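Local coordinates for glycoside hydrolase family 43 (Halothermothrix orenii, PDB 4QQS), which hydrolyses glycosidic bonds as a thermostable five-bladed beta-propeller enzyme with alpha-L-arabinofuranosidase activity, probably in xylan breakdown, at residues Ser33-Gly38 against Asp70-Glu75; Thr86-Asp91 against Ser123-His128; Leu96-Ala101 against Ala115-Arg120; Tyr140-Cys145 against Glu195-Ile200. All blocks are in the same frame, centred on the assembly; numbering follows the deposited sequence.

How the contacts relate
All four contacts join neighbouring parts of the five-bladed propeller. Contact 4 is the innermost, its centre about 8 Å from that of the chain, and contact 2 is likewise buried; in both, strands face each other with no direct hydrogen bond between the two segments, and waters bridge across. Contacts 1 and 3 are only partly buried and pair a loop with a strand segment through one straight backbone hydrogen bond. Contact 3, whose centre lies about 17 Å from the centre of the chain, adds a salt bridge. Strands 72-79, 82-90 and 96-103, used in turn by contacts 1, 2 and 3, are neighbours in one sheet; contacts 2 and 4 share the next through strands 124-131 and 137-143.

Contact 1: residues Ser33-Gly38 against Asp70-Glu75. With NA (sodium ion), chain D.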
loop_
_atom_site.group_PDB
_atom_site.type_symbol
_atom_site.label_atom_id
_atom_site.label_comp_id
_atom_site.label_asym_id
_atom_site.label_seq_id
_atom_site.Cartn_x
_atom_site.Cartn_y
_atom_site.Cartn_z
ATOM N N SER A 33 -4.965 9.326 6.339
ATOM C CA SER A 33 -4.816 10.088 7.564
ATOM C C SER A 33 -5.859 11.199 7.552
ATOM O O SER A 33 -6.977 10.996 8.032
ATOM C CB SER A 33 -3.357 10.572 7.679
ATOM O OG SER A 33 -2.891 11.179 6.474
ATOM N N ALA A 34 -5.533 12.328 6.934
ATOM C CA ALA A 34 -6.449 13.463 6.821
ATOM C C ALA A 34 -7.403 13.237 5.641
ATOM O O ALA A 34 -7.267 13.856 4.566
ATOM C CB ALA A 34 -5.662 14.737 6.644
ATOM N N ILE A 35 -8.364 12.339 5.836
ATOM C CA ILE A 35 -9.140 11.808 4.715
ATOM C C ILE A 35 -9.927 12.868 3.956
ATOM O O ILE A 35 -10.272 12.647 2.805
ATOM C CB ILE A 35 -10.096 10.675 5.169
ATOM C CG1 ILE A 35 -10.954 11.129 6.355
ATOM C CG2 ILE A 35 -9.298 9.418 5.498
ATOM C CD1 ILE A 35 -12.068 10.169 6.739
ATOM N N ASN A 36 -10.207 14.003 4.579
ATOM C CA ASN A 36 -10.952 15.049 3.888
ATOM C C ASN A 36 -10.057 15.982 3.081
ATOM O O ASN A 36 -10.559 16.838 2.354
ATOM C CB ASN A 36 -11.767 15.875 4.879
ATOM C CG ASN A 36 -12.896 15.091 5.509
ATOM O OD1 ASN A 36 -13.329 14.066 4.992
ATOM N ND2 ASN A 36 -13.402 15.597 6.619
ATOM N N ARG A 37 -8.740 15.822 3.190
ATOM C CA ARG A 37 -7.823 16.876 2.773
ATOM C C ARG A 37 -6.493 16.446 2.121
ATOM O O ARG A 37 -6.015 17.101 1.195
ATOM C CB ARG A 37 -7.557 17.759 4.014
ATOM C CG ARG A 37 -6.574 18.885 3.828
ATOM C CD ARG A 37 -6.474 19.753 5.057
ATOM N NE ARG A 37 -5.550 20.837 4.795
ATOM C CZ ARG A 37 -5.500 21.967 5.482
ATOM N NH1 ARG A 37 -6.346 22.179 6.483
ATOM N NH2 ARG A 37 -4.609 22.890 5.155
ATOM N N GLY A 38 -5.852 15.395 2.615
ATOM C CA GLY A 38 -4.521 15.079 2.138
ATOM C C GLY A 38 -3.852 14.032 3.001
ATOM O O GLY A 38 -4.514 13.215 3.636
ATOM N N ASP A 70 -12.277 11.639 0.736
ATOM C CA ASP A 70 -11.826 10.261 0.536
ATOM C C ASP A 70 -10.406 10.193 -0.049
ATOM O O ASP A 70 -10.126 9.444 -0.987
ATOM C CB ASP A 70 -12.822 9.477 -0.329
ATOM C CG ASP A 70 -14.182 9.305 0.347
ATOM O OD1 ASP A 70 -14.221 9.055 1.576
ATOM O OD2 ASP A 70 -15.214 9.407 -0.353
ATOM N N PHE A 71 -9.508 10.961 0.559
ATOM C CA PHE A 71 -8.086 10.938 0.219
ATOM C C PHE A 71 -7.455 9.700 0.845
ATOM O O PHE A 71 -7.326 9.630 2.072
ATOM C CB PHE A 71 -7.395 12.221 0.716
ATOM C CG PHE A 71 -7.715 13.431 -0.116
ATOM C CD1 PHE A 71 -8.880 14.163 0.099
ATOM C CD2 PHE A 71 -6.865 13.844 -1.131
ATOM C CE1 PHE A 71 -9.170 15.255 -0.685
ATOM C CE2 PHE A 71 -7.167 14.941 -1.909
ATOM C CZ PHE A 71 -8.317 15.636 -1.681
ATOM N N TRP A 72 -7.093 8.722 0.007
ATOM C CA TRP A 72 -6.622 7.427 0.483
ATOM C C TRP A 72 -5.301 7.000 -0.131
ATOM O O TRP A 72 -5.016 7.258 -1.307
ATOM C CB TRP A 72 -7.627 6.299 0.168
ATOM C CG TRP A 72 -9.002 6.465 0.705
ATOM C CD1 TRP A 72 -9.412 7.270 1.729
ATOM C CD2 TRP A 72 -10.172 5.813 0.208
ATOM N NE1 TRP A 72 -10.778 7.158 1.895
ATOM C CE2 TRP A 72 -11.268 6.276 0.962
ATOM C CE3 TRP A 72 -10.400 4.885 -0.805
ATOM C CZ2 TRP A 72 -12.573 5.836 0.732
ATOM C CZ3 TRP A 72 -11.696 4.457 -1.036
ATOM C CH2 TRP A 72 -12.765 4.935 -0.276
ATOM N N ALA A 73 -4.550 6.268 0.689
ATOM C CA ALA A 73 -3.473 5.349 0.293
ATOM C C ALA A 73 -2.408 5.971 -0.607
ATOM O O ALA A 73 -2.234 5.573 -1.763
ATOM C CB ALA A 73 -4.055 4.069 -0.306
ATOM N N PRO A 74 -1.652 6.920 -0.047
ATOM C CA PRO A 74 -0.570 7.566 -0.781
ATOM C C PRO A 74 0.649 6.661 -0.874
ATOM O O PRO A 74 0.949 5.933 0.077
ATOM C CB PRO A 74 -0.254 8.777 0.092
ATOM C CG PRO A 74 -0.504 8.286 1.475
ATOM C CD PRO A 74 -1.723 7.381 1.347
ATOM N N GLU A 75 1.365 6.732 -1.985
ATOM C CA GLU A 75 2.640 6.033 -2.113
ATOM C C GLU A 75 3.613 6.962 -2.799
ATOM O O GLU A 75 3.226 7.709 -3.693
ATOM C CB GLU A 75 2.505 4.765 -2.922
ATOM C CG GLU A 75 1.597 3.738 -2.325
ATOM C CD GLU A 75 1.922 2.327 -2.854
ATOM O OE1 GLU A 75 2.894 2.158 -3.613
ATOM O OE2 GLU A 75 1.204 1.374 -2.524
HETATM NA NA NA D . -0.370 0.761 -1.299
HETATM O O HOH W 1 -5.805 10.804 4.062
HETATM O O HOH W 2 -13.313 11.787 3.427
HETATM O O HOH W 3 -1.547 2.439 -2.220
HETATM O O HOH W 4 -0.031 -1.607 -0.277
HETATM O O HOH W 5 0.660 1.771 0.307
HETATM O O HOH W 6 -1.399 -0.276 -3.169
#
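The loop 33-38 meets 70-75 most closely where the CA atoms of Ile-35 and Phe-71 come within 4.7 Å, and a nearly straight backbone bond joins them: Phe-71 N gives its hydrogen to Ile-35 O at 2.9 Å (N-H...O 173°), in the carbonyl plane and on a lone pair. An inverse gamma turn centred on Ala-34 shapes the loop, and Ala-34 O is gripped by both Arg-37 N and Gly-38 N. Phe-71 carries the side-chain contact. Its CG lies anti to the carbonyl carbon (chi1 -75°), which puts one ring face under the loop backbone: Arg-37 O sits 3.8 Å above the plane of the Phe-71 ring, over its centre, while Gly-38 N is displaced toward the rim. Ile-35 O touches the ring edge in plane, 3.4 Å from Phe-71 CD1. Water 1 ties Ser-33 N, Gly-38 O and Phe-71 O together. Farther along, Glu-75 reaches out with an extended chain and binds the sodium ion through OE2 at 2.1 Å; His-256 and four waters complete the coordination. Here a loop of one propeller blade meets the segment leading along the first strand of the next, which runs on to the metal site.

Contact 2: residues Thr86-Asp91 against Ser123-His128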
loop_
_atom_site.group_PDB
_atom_site.type_symbol
_atom_site.label_atom_id
_atom_site.label_comp_id
_atom_site.label_asym_id
_atom_site.label_seq_id
_atom_site.Cartn_x
_atom_site.Cartn_y
_atom_site.Cartn_z
ATOM N N THR A 86 1.595 8.932 -5.756
ATOM C CA THR A 86 0.274 8.573 -6.232
ATOM C C THR A 86 -0.671 8.537 -5.047
ATOM O O THR A 86 -0.261 8.289 -3.911
ATOM C CB THR A 86 0.263 7.192 -6.930
ATOM O OG1 THR A 86 0.878 6.217 -6.082
ATOM C CG2 THR A 86 0.993 7.239 -8.260
ATOM N N TYR A 87 -1.944 8.784 -5.319
ATOM C CA TYR A 87 -2.978 8.720 -4.304
ATOM C C TYR A 87 -4.309 8.679 -5.014
ATOM O O TYR A 87 -4.375 8.887 -6.229
ATOM C CB TYR A 87 -2.911 9.920 -3.355
ATOM C CG TYR A 87 -3.183 11.284 -3.966
ATOM C CD1 TYR A 87 -2.172 12.021 -4.570
ATOM C CD2 TYR A 87 -4.446 11.858 -3.900
ATOM C CE1 TYR A 87 -2.404 13.293 -5.074
ATOM C CE2 TYR A 87 -4.690 13.126 -4.399
ATOM C CZ TYR A 87 -3.667 13.838 -4.987
ATOM O OH TYR A 87 -3.945 15.102 -5.459
ATOM N N SER A 88 -5.393 8.480 -4.263
ATOM C CA SER A 88 -6.715 8.628 -4.842
ATOM C C SER A 88 -7.569 9.539 -3.977
ATOM O O SER A 88 -7.317 9.712 -2.786
ATOM C CB SER A 88 -7.390 7.271 -5.078
ATOM O OG SER A 88 -7.620 6.579 -3.866
ATOM N N ALA A 89 -8.571 10.125 -4.612
ATOM C CA ALA A 89 -9.578 10.924 -3.930
ATOM C C ALA A 89 -10.836 10.893 -4.777
ATOM O O ALA A 89 -10.815 10.493 -5.943
ATOM C CB ALA A 89 -9.100 12.370 -3.724
ATOM N N ARG A 90 -11.943 11.349 -4.198
ATOM C CA ARG A 90 -13.201 11.424 -4.922
ATOM C C ARG A 90 -13.275 12.729 -5.715
ATOM O O ARG A 90 -13.059 13.811 -5.178
ATOM C CB ARG A 90 -14.404 11.319 -3.968
ATOM C CG ARG A 90 -15.697 10.967 -4.691
ATOM C CD ARG A 90 -16.834 10.642 -3.737
ATOM N NE ARG A 90 -16.525 9.541 -2.830
ATOM C CZ ARG A 90 -16.622 8.249 -3.123
ATOM N NH1 ARG A 90 -17.006 7.843 -4.326
ATOM N NH2 ARG A 90 -16.301 7.343 -2.204
ATOM N N ASP A 91 -13.569 12.613 -7.004
ATOM C CA ASP A 91 -13.668 13.789 -7.858
ATOM C C ASP A 91 -15.083 14.363 -7.752
ATOM O O ASP A 91 -15.970 13.779 -7.116
ATOM C CB ASP A 91 -13.333 13.419 -9.305
ATOM C CG ASP A 91 -12.714 14.569 -10.091
ATOM O OD1 ASP A 91 -12.792 15.739 -9.653
ATOM O OD2 ASP A 91 -12.132 14.287 -11.163
ATOM N N SER A 123 -14.380 3.910 -10.366
ATOM C CA SER A 123 -13.568 4.169 -9.189
ATOM C C SER A 123 -12.304 3.318 -9.155
ATOM O O SER A 123 -12.352 2.088 -9.298
ATOM C CB SER A 123 -14.388 3.947 -7.922
ATOM O OG SER A 123 -15.287 5.035 -7.714
ATOM N N PHE A 124 -11.174 3.993 -8.940
ATOM C CA PHE A 124 -9.860 3.372 -8.883
ATOM C C PHE A 124 -9.120 3.900 -7.671
ATOM O O PHE A 124 -9.170 5.099 -7.387
ATOM C CB PHE A 124 -9.053 3.681 -10.156
ATOM C CG PHE A 124 -9.726 3.217 -11.398
ATOM C CD1 PHE A 124 -9.544 1.926 -11.847
ATOM C CD2 PHE A 124 -10.571 4.052 -12.110
ATOM C CE1 PHE A 124 -10.189 1.480 -12.987
ATOM C CE2 PHE A 124 -11.213 3.609 -13.252
ATOM C CZ PHE A 124 -11.020 2.331 -13.694
ATOM N N ILE A 125 -8.422 2.998 -6.981
ATOM C CA ILE A 125 -7.676 3.335 -5.777
ATOM C C ILE A 125 -6.401 2.495 -5.684
ATOM O O ILE A 125 -6.151 1.613 -6.511
ATOM C CB ILE A 125 -8.516 3.111 -4.482
ATOM C CG1 ILE A 125 -8.765 1.621 -4.207
ATOM C CG2 ILE A 125 -9.838 3.886 -4.537
ATOM C CD1 ILE A 125 -9.330 1.344 -2.835
ATOM N N ASP A 126 -5.588 2.779 -4.672
ATOM C CA ASP A 126 -4.482 1.907 -4.290
ATOM C C ASP A 126 -3.416 1.763 -5.372
ATOM O O ASP A 126 -2.791 0.711 -5.509
ATOM C CB ASP A 126 -4.960 0.522 -3.835
ATOM C CG ASP A 126 -5.537 0.505 -2.433
ATOM O OD1 ASP A 126 -5.521 1.540 -1.750
ATOM O OD2 ASP A 126 -6.019 -0.573 -2.017
ATOM N N ALA A 127 -3.136 2.844 -6.091
ATOM C CA ALA A 127 -2.036 2.826 -7.037
ATOM C C ALA A 127 -0.703 2.511 -6.358
ATOM O O ALA A 127 -0.411 2.964 -5.247
ATOM C CB ALA A 127 -1.925 4.147 -7.755
ATOM N N HIS A 128 0.107 1.751 -7.078
ATOM C CA HIS A 128 1.430 1.354 -6.645
ATOM C C HIS A 128 2.309 1.327 -7.887
ATOM O O HIS A 128 2.047 0.574 -8.807
ATOM C CB HIS A 128 1.380 -0.030 -6.007
ATOM C CG HIS A 128 2.729 -0.603 -5.738
ATOM N ND1 HIS A 128 3.547 -0.138 -4.736
ATOM C CD2 HIS A 128 3.423 -1.584 -6.369
ATOM C CE1 HIS A 128 4.691 -0.805 -4.769
ATOM N NE2 HIS A 128 4.640 -1.692 -5.742
HETATM O O HOH W 7 -1.189 5.403 -4.397
HETATM O O HOH W 8 -5.464 5.262 -3.253
HETATM O O HOH W 9 -16.953 5.133 -5.419
#
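The guanidinium of Arg-90 has water 9 at its edge, in plane: NH1 donates to this water at 2.9 Å, and the water donates to Ser-123 OG. The ring of Phe-124 leads away from strand 86-90 and meets Phe-118 edge-to-face, while the imidazole of His-128 lies against the ring of Phe-198 with the planes about 40° apart. Between these groups the two strands run antiparallel (172°), their axes 6.2 Å apart, without one direct hydrogen bond; this is the seam between adjacent propeller blades, the second strand of one facing the first of the next. Thr-86 CB packs on Ala-127 CB at 3.8 Å, and Ser-88 CB rests 3.6 Å from Phe-124 O. Both hydroxyls take the crowded position between backbone N and carbonyl carbon, which sets Ser-88 OG 3.6 Å from Ile-125 CG2. Waters span the gap: water 7 accepts from Thr-86 OG1 and donates to Ala-127 O at 2.7 Å, and water 8 is bonded to Ser-88 OG at 2.6 Å and accepts from Asp-126 N. The Asp-126 side chain turns to the far side of its strand, where OD2 accepts from Gly-196 N, consistent with a predicted part in orienting Glu-195, the probable proton donor.

Contact 3: residues Leu96-Ala101 against Ala115-Arg120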
loop_
_atom_site.group_PDB
_atom_site.type_symbol
_atom_site.label_atom_id
_atom_site.label_comp_id
_atom_site.label_asym_id
_atom_site.label_seq_id
_atom_site.Cartn_x
_atom_site.Cartn_y
_atom_site.Cartn_z
ATOM N N LEU A 96 -14.019 7.789 -7.534
ATOM C CA LEU A 96 -12.666 7.773 -6.978
ATOM C C LEU A 96 -11.669 7.652 -8.117
ATOM O O LEU A 96 -11.842 6.798 -8.987
ATOM C CB LEU A 96 -12.478 6.591 -6.032
ATOM C CG LEU A 96 -13.446 6.574 -4.846
ATOM C CD1 LEU A 96 -13.333 5.267 -4.099
ATOM C CD2 LEU A 96 -13.202 7.754 -3.926
ATOM N N LYS A 97 -10.630 8.480 -8.125
ATOM C CA LYS A 97 -9.636 8.455 -9.194
ATOM C C LYS A 97 -8.247 8.583 -8.610
ATOM O O LYS A 97 -8.036 9.193 -7.559
ATOM C CB LYS A 97 -9.889 9.583 -10.199
ATOM C CG LYS A 97 -11.317 9.621 -10.738
ATOM C CD LYS A 97 -11.574 10.796 -11.675
ATOM C CE LYS A 97 -13.055 10.923 -11.961
ATOM N NZ LYS A 97 -13.367 12.155 -12.735
ATOM N N ILE A 98 -7.300 7.988 -9.324
ATOM C CA ILE A 98 -5.892 8.098 -8.996
ATOM C C ILE A 98 -5.343 9.416 -9.540
ATOM O O ILE A 98 -5.750 9.868 -10.619
ATOM C CB ILE A 98 -5.170 6.866 -9.549
ATOM C CG1 ILE A 98 -5.581 5.656 -8.703
ATOM C CG2 ILE A 98 -3.651 7.036 -9.576
ATOM C CD1 ILE A 98 -5.390 4.334 -9.407
ATOM N N ALA A 99 -4.446 10.026 -8.766
ATOM C CA ALA A 99 -3.746 11.246 -9.125
ATOM C C ALA A 99 -2.249 11.055 -8.906
ATOM O O ALA A 99 -1.819 10.215 -8.110
ATOM C CB ALA A 99 -4.243 12.405 -8.278
ATOM N N LEU A 100 -1.474 11.875 -9.611
ATOM C CA LEU A 100 -0.022 11.896 -9.542
ATOM C C LEU A 100 0.468 13.297 -9.185
ATOM O O LEU A 100 0.063 14.278 -9.815
ATOM C CB LEU A 100 0.558 11.494 -10.896
ATOM C CG LEU A 100 2.080 11.362 -10.986
ATOM C CD1 LEU A 100 2.566 10.178 -10.171
ATOM C CD2 LEU A 100 2.537 11.238 -12.435
ATOM N N ALA A 101 1.357 13.368 -8.198
ATOM C CA ALA A 101 1.945 14.613 -7.712
ATOM C C ALA A 101 3.453 14.421 -7.572
ATOM O O ALA A 101 3.945 13.290 -7.567
ATOM C CB ALA A 101 1.342 14.995 -6.378
ATOM N N ALA A 115 -3.852 15.168 -12.261
ATOM C CA ALA A 115 -4.895 14.863 -11.300
ATOM C C ALA A 115 -6.244 15.129 -11.958
ATOM O O ALA A 115 -6.616 16.278 -12.128
ATOM C CB ALA A 115 -4.721 15.715 -10.051
ATOM N N PRO A 116 -6.976 14.073 -12.350
ATOM C CA PRO A 116 -6.649 12.650 -12.197
ATOM C C PRO A 116 -5.595 12.181 -13.198
ATOM O O PRO A 116 -5.418 12.763 -14.285
ATOM C CB PRO A 116 -7.978 11.961 -12.478
ATOM C CG PRO A 116 -8.650 12.850 -13.458
ATOM C CD PRO A 116 -8.258 14.259 -13.054
ATOM N N LEU A 117 -4.919 11.097 -12.847
ATOM C CA LEU A 117 -3.912 10.506 -13.716
ATOM C C LEU A 117 -4.577 9.846 -14.931
ATOM O O LEU A 117 -4.056 9.924 -16.051
ATOM C CB LEU A 117 -3.102 9.488 -12.919
ATOM C CG LEU A 117 -2.042 8.713 -13.695
ATOM C CD1 LEU A 117 -0.991 9.632 -14.317
ATOM C CD2 LEU A 117 -1.383 7.702 -12.777
ATOM N N PHE A 118 -5.710 9.192 -14.698
ATOM C CA PHE A 118 -6.538 8.637 -15.759
ATOM C C PHE A 118 -7.976 8.647 -15.269
ATOM O O PHE A 118 -8.225 8.786 -14.067
ATOM C CB PHE A 118 -6.087 7.225 -16.188
ATOM C CG PHE A 118 -6.205 6.159 -15.116
ATOM C CD1 PHE A 118 -5.177 5.961 -14.206
ATOM C CD2 PHE A 118 -7.319 5.318 -15.041
ATOM C CE1 PHE A 118 -5.258 4.960 -13.235
ATOM C CE2 PHE A 118 -7.397 4.316 -14.085
ATOM C CZ PHE A 118 -6.364 4.151 -13.179
ATOM N N ASP A 119 -8.922 8.522 -16.195
ATOM C CA ASP A 119 -10.330 8.653 -15.852
ATOM C C ASP A 119 -11.140 7.810 -16.814
ATOM O O ASP A 119 -11.112 8.053 -18.020
ATOM C CB ASP A 119 -10.733 10.131 -15.932
ATOM C CG ASP A 119 -12.105 10.414 -15.365
ATOM O OD1 ASP A 119 -12.844 9.463 -15.019
ATOM O OD2 ASP A 119 -12.432 11.620 -15.248
ATOM N N ARG A 120 -11.836 6.810 -16.278
ATOM C CA ARG A 120 -12.635 5.885 -17.080
ATOM C C ARG A 120 -14.077 5.816 -16.574
ATOM O O ARG A 120 -14.785 4.838 -16.835
ATOM C CB ARG A 120 -11.988 4.498 -17.086
ATOM C CG ARG A 120 -10.586 4.508 -17.623
ATOM C CD ARG A 120 -9.855 3.215 -17.341
ATOM N NE ARG A 120 -8.457 3.353 -17.718
ATOM C CZ ARG A 120 -7.492 2.540 -17.295
ATOM N NH1 ARG A 120 -7.776 1.497 -16.525
ATOM N NH2 ARG A 120 -6.238 2.772 -17.641
HETATM O O HOH W 10 -8.199 6.926 -11.942
#
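Ile-98 forms the apolar centre. Its CG2 lies beside Leu-117 CD2 at 4.0 Å, and its CD1 reaches Phe-118 CE1 at 3.9 Å, each pair running side by side. Leu-117 CD1 also touches Leu-100 CB, and Ala-99 CB packs on Ala-115 CB. Ile-98 O accepts from Leu-117 N (2.7 Å, 167°) in its carbonyl plane, just after cis Pro-116. Water 10, 3.4 Å above the centre of the Phe-118 ring, joins Ile-98 N to Phe-118 O. At the polar edge the extended Lys-97 rests its CB on Pro-116 CB at 3.8 Å and sends NZ to Asp-119 OD2 at 2.7 Å, a salt bridge met from above the carboxylate plane; Asp-91 and Asp-93 also bind this NZ. An alanine in place of Lys-97 would lose the ammonium group and would probably leave three carboxylates close together without their shared counter-charge, loosening the 115-120 loop. Such an acidic cluster is likely to hold the lysine protonated, so the loop is fastened to its blade by charge outside and apolar side chains within.

Contact 4: residues Tyr140-Cys145 against Glu195-Ile200; sequences YYVKDC and EGPFVI
Val-199 CG2 sits squarely over one face of the Tyr-140 ring, 3.8 Å from its centroid and 14° off the normal, a CH-pi contact in which the side chains cross at about a right angle. At the base of that ring, Tyr-140 CB rests on Pro-197 CG at 3.9 Å. Val-142 makes its contact through one of its methyls, CG2, which lies 3.7 Å from Glu-195 CA and also touches Pro-197 CD. The strands are antiparallel (169°), with axes 6.9 Å apart and no hydrogen bond between the two segments, so this row of apolar groups does the joining across two propeller blades. Farther out, Tyr-140 OH is bonded to Pro-230 O, which helps fix the ring; an alanine in place of Tyr-140 would lose that bond and the aromatic face, and would probably leave Val-199 CG2 without its main partner across the seam. The carboxylate of Glu-195, the predicted proton donor, is held at OE2 by Tyr-220 OH. Water 11 donates to Glu-195 OE1 at 2.7 Å and to Asp-144 OD1 at 2.8 Å. Asp-144 is itself steadied through OD2 by Ser-146 OG. The two carboxylates stand close, Asp-144 OD1 lying 4.9 Å from Glu-195 OE1; together with Asp-126, predicted to tune the proton donor, this second negative charge would probably help raise the pKa of Glu-195, as suits a general acid.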
loop_
_atom_site.group_PDB
_atom_site.type_symbol
_atom_site.label_atom_id
_atom_site.label_comp_id
_atom_site.label_asym_id
_atom_site.label_seq_id
_atom_site.Cartn_x
_atom_site.Cartn_y
_atom_site.Cartn_z
ATOM N N TYR A 140 0.308 -0.756 -10.624
ATOM C CA TYR A 140 -0.670 -1.722 -10.138
ATOM C C TYR A 140 -1.736 -0.904 -9.436
ATOM O O TYR A 140 -1.415 0.004 -8.697
ATOM C CB TYR A 140 0.008 -2.701 -9.151
ATOM C CG TYR A 140 1.062 -3.536 -9.813
ATOM C CD1 TYR A 140 2.352 -3.063 -9.988
ATOM C CD2 TYR A 140 0.765 -4.789 -10.306
ATOM C CE1 TYR A 140 3.305 -3.810 -10.663
ATOM C CE2 TYR A 140 1.713 -5.554 -10.967
ATOM C CZ TYR A 140 2.987 -5.057 -11.151
ATOM O OH TYR A 140 3.952 -5.748 -11.826
ATOM N N TYR A 141 -3.003 -1.203 -9.686
ATOM C CA TYR A 141 -4.066 -0.402 -9.105
ATOM C C TYR A 141 -5.331 -1.228 -8.983
ATOM O O TYR A 141 -5.457 -2.290 -9.578
ATOM C CB TYR A 141 -4.311 0.860 -9.937
ATOM C CG TYR A 141 -4.661 0.592 -11.385
ATOM C CD1 TYR A 141 -5.971 0.449 -11.789
ATOM C CD2 TYR A 141 -3.675 0.465 -12.352
ATOM C CE1 TYR A 141 -6.293 0.209 -13.114
ATOM C CE2 TYR A 141 -3.990 0.214 -13.682
ATOM C CZ TYR A 141 -5.300 0.096 -14.058
ATOM O OH TYR A 141 -5.663 -0.160 -15.369
ATOM N N VAL A 142 -6.273 -0.716 -8.206
ATOM C CA VAL A 142 -7.502 -1.425 -7.905
ATOM C C VAL A 142 -8.680 -0.791 -8.635
ATOM O O VAL A 142 -8.905 0.416 -8.549
ATOM C CB VAL A 142 -7.778 -1.414 -6.394
ATOM C CG1 VAL A 142 -9.137 -2.002 -6.073
ATOM C CG2 VAL A 142 -6.677 -2.191 -5.665
ATOM N N LYS A 143 -9.423 -1.633 -9.351
ATOM C CA LYS A 143 -10.747 -1.296 -9.873
ATOM C C LYS A 143 -11.717 -1.631 -8.750
ATOM O O LYS A 143 -11.954 -2.785 -8.449
ATOM C CB LYS A 143 -11.019 -2.102 -11.146
ATOM C CG LYS A 143 -12.256 -1.690 -11.924
ATOM C CD LYS A 143 -12.418 -2.532 -13.204
ATOM C CE LYS A 143 -13.472 -1.953 -14.123
ATOM N NZ LYS A 143 -13.816 -2.817 -15.258
ATOM N N ASP A 144 -12.172 -0.575 -8.066
ATOM C CA ASP A 144 -12.790 -0.707 -6.758
ATOM C C ASP A 144 -14.203 -1.284 -6.791
ATOM O O ASP A 144 -15.025 -0.938 -7.645
ATOM C CB ASP A 144 -12.808 0.663 -6.083
ATOM C CG ASP A 144 -13.291 0.606 -4.647
ATOM O OD1 ASP A 144 -12.540 0.107 -3.786
ATOM O OD2 ASP A 144 -14.422 1.080 -4.398
ATOM N N CYS A 145 -14.478 -2.149 -5.818
ATOM C CA CYS A 145 -15.778 -2.789 -5.636
ATOM C C CYS A 145 -16.976 -1.845 -5.641
ATOM O O CYS A 145 -18.059 -2.276 -6.026
ATOM C CB CYS A 145 -15.766 -3.590 -4.334
ATOM S SG CYS A 145 -15.445 -2.614 -2.873
ATOM N N GLU A 195 -6.825 -5.887 -2.711
ATOM C CA GLU A 195 -6.446 -4.483 -2.771
ATOM C C GLU A 195 -5.058 -4.292 -2.182
ATOM O O GLU A 195 -4.390 -5.242 -1.798
ATOM C CB GLU A 195 -7.515 -3.588 -2.126
ATOM C CG GLU A 195 -7.682 -3.826 -0.642
ATOM C CD GLU A 195 -8.820 -3.020 0.002
ATOM O OE1 GLU A 195 -9.536 -2.274 -0.694
ATOM O OE2 GLU A 195 -8.989 -3.128 1.236
ATOM N N GLY A 196 -4.594 -3.056 -2.167
ATOM C CA GLY A 196 -3.291 -2.781 -1.597
ATOM C C GLY A 196 -2.100 -3.532 -2.170
ATOM O O GLY A 196 -1.264 -4.033 -1.412
ATOM N N PRO A 197 -1.947 -3.572 -3.498
ATOM C CA PRO A 197 -0.764 -4.241 -4.061
ATOM C C PRO A 197 0.551 -3.564 -3.680
ATOM O O PRO A 197 0.624 -2.334 -3.623
ATOM C CB PRO A 197 -0.986 -4.135 -5.575
ATOM C CG PRO A 197 -1.867 -2.926 -5.741
ATOM C CD PRO A 197 -2.793 -2.964 -4.541
ATOM N N PHE A 198 1.580 -4.377 -3.497
ATOM C CA PHE A 198 2.946 -3.894 -3.330
ATOM C C PHE A 198 3.868 -4.961 -3.921
ATOM O O PHE A 198 3.762 -6.111 -3.536
ATOM C CB PHE A 198 3.293 -3.648 -1.849
ATOM C CG PHE A 198 4.585 -2.892 -1.673
ATOM C CD1 PHE A 198 5.802 -3.516 -1.848
ATOM C CD2 PHE A 198 4.583 -1.522 -1.410
ATOM C CE1 PHE A 198 6.990 -2.804 -1.740
ATOM C CE2 PHE A 198 5.778 -0.828 -1.287
ATOM C CZ PHE A 198 6.959 -1.469 -1.467
ATOM N N VAL A 199 4.748 -4.582 -4.842
ATOM C CA VAL A 199 5.563 -5.547 -5.579
ATOM C C VAL A 199 7.044 -5.442 -5.208
ATOM O O VAL A 199 7.618 -4.351 -5.173
ATOM C CB VAL A 199 5.370 -5.358 -7.102
ATOM C CG1 VAL A 199 6.306 -6.267 -7.916
ATOM C CG2 VAL A 199 3.911 -5.632 -7.464
ATOM N N ILE A 200 7.657 -6.593 -4.945
ATOM C CA ILE A 200 9.105 -6.710 -4.766
ATOM C C ILE A 200 9.633 -7.782 -5.712
ATOM O O ILE A 200 8.910 -8.662 -6.163
ATOM C CB ILE A 200 9.501 -6.998 -3.289
ATOM C CG1 ILE A 200 8.912 -8.325 -2.800
ATOM C CG2 ILE A 200 9.085 -5.826 -2.411
ATOM C CD1 ILE A 200 9.273 -8.669 -1.357
HETATM O O HOH W 11 -10.754 -1.886 -3.071
#